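Local coordinates for acetoin utilization protein (Exiguobacterium sibiricum, PDB 2Q04) that is probably an acetyltransferase of the GNAT family linked to acetoin use, its natural substrate not established, at residues Pro37-Phe42 with Ile73-Phe78; Leu96-Ile101 with Ile131-Tyr136. All coordinates share one frame; numbering follows the deposited sequence.

In the fold
From the N terminus, strands 8-12 and 19-23 and helix 27-30 precede the short strand 34-35; the chain then enters the loop that holds Pro37-Phe42, runs through helix 45-56 and strand 62-68, and returns along strand 71-79, where contact 1 closes the excursion over Ile73-Phe78. Contact 2 opens only after that: strand 95-103 leads through helix 112-121 to strand 130-135, and Leu96-Ile101 meets Ile131-Tyr136. The two loops therefore follow in series, neither enclosing nor crossing the other. They join in the mixed central sheet, since strands 71-79 and 95-103 are antiparallel neighbours. Thr77 N lies 2.8 Å from Ala100 O, a probable hydrogen bond, and the contact centres are about 13 Å apart.

Contact 1: Pro37-Phe42 with Ile73-Phe78; sequences PGLTAF and IGYVTF
A small, buried van der Waals contact lays the loop leading into helix 45-56 against the central strand 71-79: Leu39 meets Ile73, Gly74 and Tyr75, while Phe42 reaches the hydroxyl of Tyr75. The two segments bury 194 Å² between them. Leu39 does its work with both methyls. CD2 rests 3.9 Å from Ile73 O, and CD1 sits 4.0 Å from Gly74 N, so the branched tip lies on the peptide that joins these two residues. CD1 also comes to the edge of the Tyr75 ring, near its plane, at 4.3 Å from CD2 of that tyrosine. At Ile73-Gly74 the strand carries a classic beta bulge, both residues facing Ala66 of strand 62-68 in the antiparallel part of the GNAT-family sheet, and Leu39 therefore packs on an irregular piece of strand. The Tyr75 ring reaches the loop because CG stands between the backbone N and the carbonyl carbon (chi1 63°). Its OH approaches Phe42 CD2 to 3.8 Å, coming obliquely to that ring, and makes weak hydrogen bonds to Glu102 and Gln48. Glu102 also takes a hydrogen bond from the backbone N of Ala41 through its other carboxylate oxygen, linking the loop to strand 95-103. Phe42 also packs on Ala100 and meets the ring of His139 with the planes at about 40°.

Contact 2: Leu96-Ile101 with Ile131-Tyr136; sequences LELGAI and ILTTEY. With CA (calcium ion), chain G; EDO (1,2-ethanediol), chain J.
Glu97 and Leu132 pair across two parallel strands of a beta-alpha-beta unit, 95-103 and 130-135 with helix 112-121 between them. Leu132 binds both ways, its N to Leu96 O and its O to Leu98 N, each at 3.0 Å. Past the Glu97-Leu132 bridge the strands, 36° apart in direction, separate, consistent with the splay where GNAT enzymes receive acetyl-CoA; a calcium ion sits in the gap with its waters. Glu97 CB lies 4.0 Å from Leu132 O; CG is 3.7 Å from that oxygen and 3.8 Å from Leu132 CD1. With CG anti to the backbone N (chi1 -173°) and the chain extended, OE2, near Thr134 OG1, accepts a hydrogen bond from water 1. That water donates to Leu98 O and accepts from Thr134 N. Thr133 OG1 donates to Leu98 O at 2.6 Å, tilted 19° from the carbonyl plane, and accepts from water 3. A valine in place of Thr133 would probably leave Leu98 O without this donor and water 3 without one of its anchors. Glu135 OE2 also holds water 3; its OE1 accepts from Trp140 NE1. Besides waters 1, 3 and 4, the calcium takes one carbonyl from each strand, Gly99 O and Thr134 O, each at 2.5 Å.

Contact 1: Pro37-Phe42 with Ile73-Phe78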
# COMPACT_ATOMS: atom_id res chain seq x y z
N PRO A 37 9.08 -16.35 -5.25
CA PRO A 37 8.53 -17.34 -4.29
C PRO A 37 8.48 -16.85 -2.83
O PRO A 37 7.76 -17.43 -2.02
CB PRO A 37 9.50 -18.52 -4.41
CG PRO A 37 10.18 -18.34 -5.73
CD PRO A 37 10.27 -16.88 -5.95
N GLY A 38 9.22 -15.79 -2.52
CA GLY A 38 9.30 -15.28 -1.15
C GLY A 38 8.27 -14.20 -0.81
O GLY A 38 8.41 -13.51 0.20
N LEU A 39 7.24 -14.06 -1.64
CA LEU A 39 6.18 -13.06 -1.40
C LEU A 39 4.88 -13.75 -0.99
O LEU A 39 3.85 -13.64 -1.67
CB LEU A 39 5.96 -12.20 -2.66
CG LEU A 39 7.16 -11.32 -3.08
CD1 LEU A 39 6.97 -10.79 -4.48
CD2 LEU A 39 7.37 -10.18 -2.10
N THR A 40 4.91 -14.41 0.18
CA THR A 40 3.79 -15.24 0.65
C THR A 40 3.18 -14.73 2.01
O THR A 40 2.63 -15.52 2.78
CB THR A 40 4.24 -16.72 0.83
OG1 THR A 40 5.35 -16.78 1.72
CG2 THR A 40 4.65 -17.32 -0.52
N ALA A 41 3.25 -13.42 2.24
CA ALA A 41 2.75 -12.83 3.51
C ALA A 41 1.23 -12.72 3.53
O ALA A 41 0.61 -12.68 4.60
CB ALA A 41 3.38 -11.46 3.74
N PHE A 42 0.62 -12.65 2.34
CA PHE A 42 -0.84 -12.56 2.24
C PHE A 42 -1.44 -13.86 1.73
O PHE A 42 -2.42 -14.35 2.28
CB PHE A 42 -1.24 -11.38 1.36
CG PHE A 42 -0.93 -10.05 1.98
CD1 PHE A 42 -1.74 -9.54 2.99
CD2 PHE A 42 0.21 -9.36 1.63
CE1 PHE A 42 -1.44 -8.34 3.61
CE2 PHE A 42 0.52 -8.15 2.24
CZ PHE A 42 -0.31 -7.64 3.23
N ILE A 73 9.99 -8.92 -7.38
CA ILE A 73 10.54 -9.19 -6.04
C ILE A 73 9.95 -8.25 -4.99
O ILE A 73 10.34 -8.26 -3.83
CB ILE A 73 12.13 -9.13 -6.02
CG1 ILE A 73 12.65 -7.73 -6.40
CG2 ILE A 73 12.70 -10.13 -6.97
CD1 ILE A 73 12.70 -6.74 -5.25
N GLY A 74 8.97 -7.46 -5.41
CA GLY A 74 8.29 -6.56 -4.53
C GLY A 74 7.19 -5.83 -5.26
O GLY A 74 7.20 -5.73 -6.48
N TYR A 75 6.23 -5.31 -4.51
CA TYR A 75 5.12 -4.59 -5.10
C TYR A 75 4.42 -3.71 -4.07
O TYR A 75 4.60 -3.87 -2.87
CB TYR A 75 4.11 -5.56 -5.69
CG TYR A 75 3.46 -6.47 -4.66
CD1 TYR A 75 2.38 -6.03 -3.89
CD2 TYR A 75 3.94 -7.77 -4.45
CE1 TYR A 75 1.79 -6.86 -2.94
CE2 TYR A 75 3.35 -8.61 -3.51
CZ TYR A 75 2.28 -8.15 -2.76
OH TYR A 75 1.69 -8.96 -1.82
N VAL A 76 3.61 -2.79 -4.57
CA VAL A 76 2.74 -2.00 -3.74
C VAL A 76 1.45 -1.78 -4.51
O VAL A 76 1.49 -1.48 -5.72
CB VAL A 76 3.39 -0.65 -3.33
CG1 VAL A 76 3.70 0.20 -4.55
CG2 VAL A 76 2.49 0.10 -2.37
N THR A 77 0.31 -1.96 -3.83
CA THR A 77 -1.01 -1.93 -4.50
C THR A 77 -1.86 -0.76 -4.06
O THR A 77 -1.76 -0.29 -2.94
CB THR A 77 -1.81 -3.21 -4.21
OG1 THR A 77 -2.30 -3.19 -2.86
CG2 THR A 77 -0.95 -4.44 -4.42
N PHE A 78 -2.71 -0.28 -4.99
CA PHE A 78 -3.66 0.78 -4.70
C PHE A 78 -4.97 0.44 -5.32
O PHE A 78 -5.02 -0.02 -6.46
CB PHE A 78 -3.18 2.11 -5.26
CG PHE A 78 -1.92 2.57 -4.70
CD1 PHE A 78 -1.90 3.40 -3.58
CD2 PHE A 78 -0.71 2.17 -5.25
CE1 PHE A 78 -0.69 3.82 -3.03
CE2 PHE A 78 0.49 2.59 -4.71
CZ PHE A 78 0.50 3.42 -3.60

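Contact 2: Leu96-Ile101 with Ile131-Tyr136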
# COMPACT_ATOMS: atom_id res chain seq x y z
N LEU A 96 -8.75 6.46 -1.42
CA LEU A 96 -8.08 5.34 -2.05
C LEU A 96 -7.31 4.57 -1.00
O LEU A 96 -6.81 5.15 -0.05
CB LEU A 96 -7.12 5.87 -3.12
CG LEU A 96 -6.56 4.86 -4.13
CD1 LEU A 96 -7.67 4.33 -5.03
CD2 LEU A 96 -5.48 5.52 -4.96
N GLU A 97 -7.21 3.26 -1.16
CA GLU A 97 -6.45 2.46 -0.21
C GLU A 97 -5.16 1.92 -0.81
O GLU A 97 -5.15 1.40 -1.91
CB GLU A 97 -7.30 1.29 0.33
CG GLU A 97 -6.58 0.52 1.48
CD GLU A 97 -7.29 -0.76 1.88
OE1 GLU A 97 -8.35 -1.06 1.30
OE2 GLU A 97 -6.77 -1.49 2.75
N LEU A 98 -4.07 2.15 -0.10
CA LEU A 98 -2.84 1.47 -0.36
C LEU A 98 -3.04 0.10 0.23
O LEU A 98 -2.99 -0.07 1.45
CB LEU A 98 -1.67 2.20 0.33
CG LEU A 98 -0.22 1.75 0.04
CD1 LEU A 98 0.76 2.71 0.69
CD2 LEU A 98 0.05 0.31 0.51
N GLY A 99 -3.43 -0.85 -0.61
CA GLY A 99 -3.81 -2.17 -0.14
C GLY A 99 -2.70 -2.84 0.63
O GLY A 99 -2.83 -3.09 1.82
N ALA A 100 -1.58 -3.09 -0.05
CA ALA A 100 -0.46 -3.76 0.56
C ALA A 100 0.87 -3.37 -0.10
O ALA A 100 0.89 -2.74 -1.16
CB ALA A 100 -0.66 -5.27 0.51
N ILE A 101 1.95 -3.73 0.57
CA ILE A 101 3.30 -3.50 0.07
C ILE A 101 4.17 -4.61 0.60
O ILE A 101 4.26 -4.80 1.80
CB ILE A 101 3.84 -2.12 0.53
CG1 ILE A 101 5.21 -1.85 -0.08
CG2 ILE A 101 3.92 -2.05 2.04
CD1 ILE A 101 5.68 -0.43 0.13
N ILE A 131 -5.12 8.92 0.60
CA ILE A 131 -4.68 7.52 0.53
C ILE A 131 -4.45 6.97 1.94
O ILE A 131 -3.50 7.34 2.61
CB ILE A 131 -3.37 7.38 -0.32
CG1 ILE A 131 -3.56 8.03 -1.69
CG2 ILE A 131 -2.97 5.89 -0.47
CD1 ILE A 131 -2.26 8.22 -2.47
N LEU A 132 -5.34 6.09 2.37
CA LEU A 132 -5.22 5.48 3.67
C LEU A 132 -4.68 4.08 3.53
O LEU A 132 -4.70 3.51 2.45
CB LEU A 132 -6.59 5.49 4.40
CG LEU A 132 -7.80 4.72 3.79
CD1 LEU A 132 -7.69 3.21 3.99
CD2 LEU A 132 -9.09 5.22 4.41
N THR A 133 -4.18 3.54 4.63
CA THR A 133 -3.66 2.17 4.63
C THR A 133 -3.77 1.58 6.04
O THR A 133 -3.74 2.31 7.03
CB THR A 133 -2.14 2.11 4.14
OG1 THR A 133 -1.86 0.83 3.56
CG2 THR A 133 -1.18 2.36 5.26
N THR A 134 -3.94 0.27 6.10
CA THR A 134 -4.03 -0.44 7.37
C THR A 134 -2.95 -1.49 7.45
O THR A 134 -2.70 -2.19 6.47
CB THR A 134 -5.36 -1.13 7.50
OG1 THR A 134 -5.59 -1.96 6.35
CG2 THR A 134 -6.48 -0.12 7.63
N GLU A 135 -2.31 -1.60 8.61
CA GLU A 135 -1.24 -2.59 8.83
C GLU A 135 -1.51 -3.36 10.13
O GLU A 135 -1.71 -2.76 11.17
CB GLU A 135 0.13 -1.89 8.91
CG GLU A 135 0.66 -1.39 7.54
CD GLU A 135 1.14 -2.53 6.63
OE1 GLU A 135 1.50 -3.60 7.16
OE2 GLU A 135 1.16 -2.36 5.38
N TYR A 136 -1.54 -4.69 10.03
CA TYR A 136 -1.82 -5.55 11.16
C TYR A 136 -0.65 -6.49 11.43
O TYR A 136 -0.12 -7.10 10.51
CB TYR A 136 -3.06 -6.38 10.88
CG TYR A 136 -4.26 -5.58 10.45
CD1 TYR A 136 -5.25 -5.22 11.37
CD2 TYR A 136 -4.42 -5.20 9.13
CE1 TYR A 136 -6.38 -4.50 10.97
CE2 TYR A 136 -5.54 -4.46 8.72
CZ TYR A 136 -6.51 -4.13 9.65
OH TYR A 136 -7.62 -3.43 9.25
CA CA G . -2.97 -3.22 4.27
C1 EDO J . 4.44 -6.22 5.70
O1 EDO J . 4.30 -4.87 6.20
C2 EDO J . 3.32 -6.53 4.72
O2 EDO J . 3.19 -7.94 4.58
O HOH W 1 -4.40 -1.07 3.67
O HOH W 2 1.34 -4.76 3.35
O HOH W 3 -1.11 -1.66 4.08
O HOH W 4 -4.76 -5.24 4.60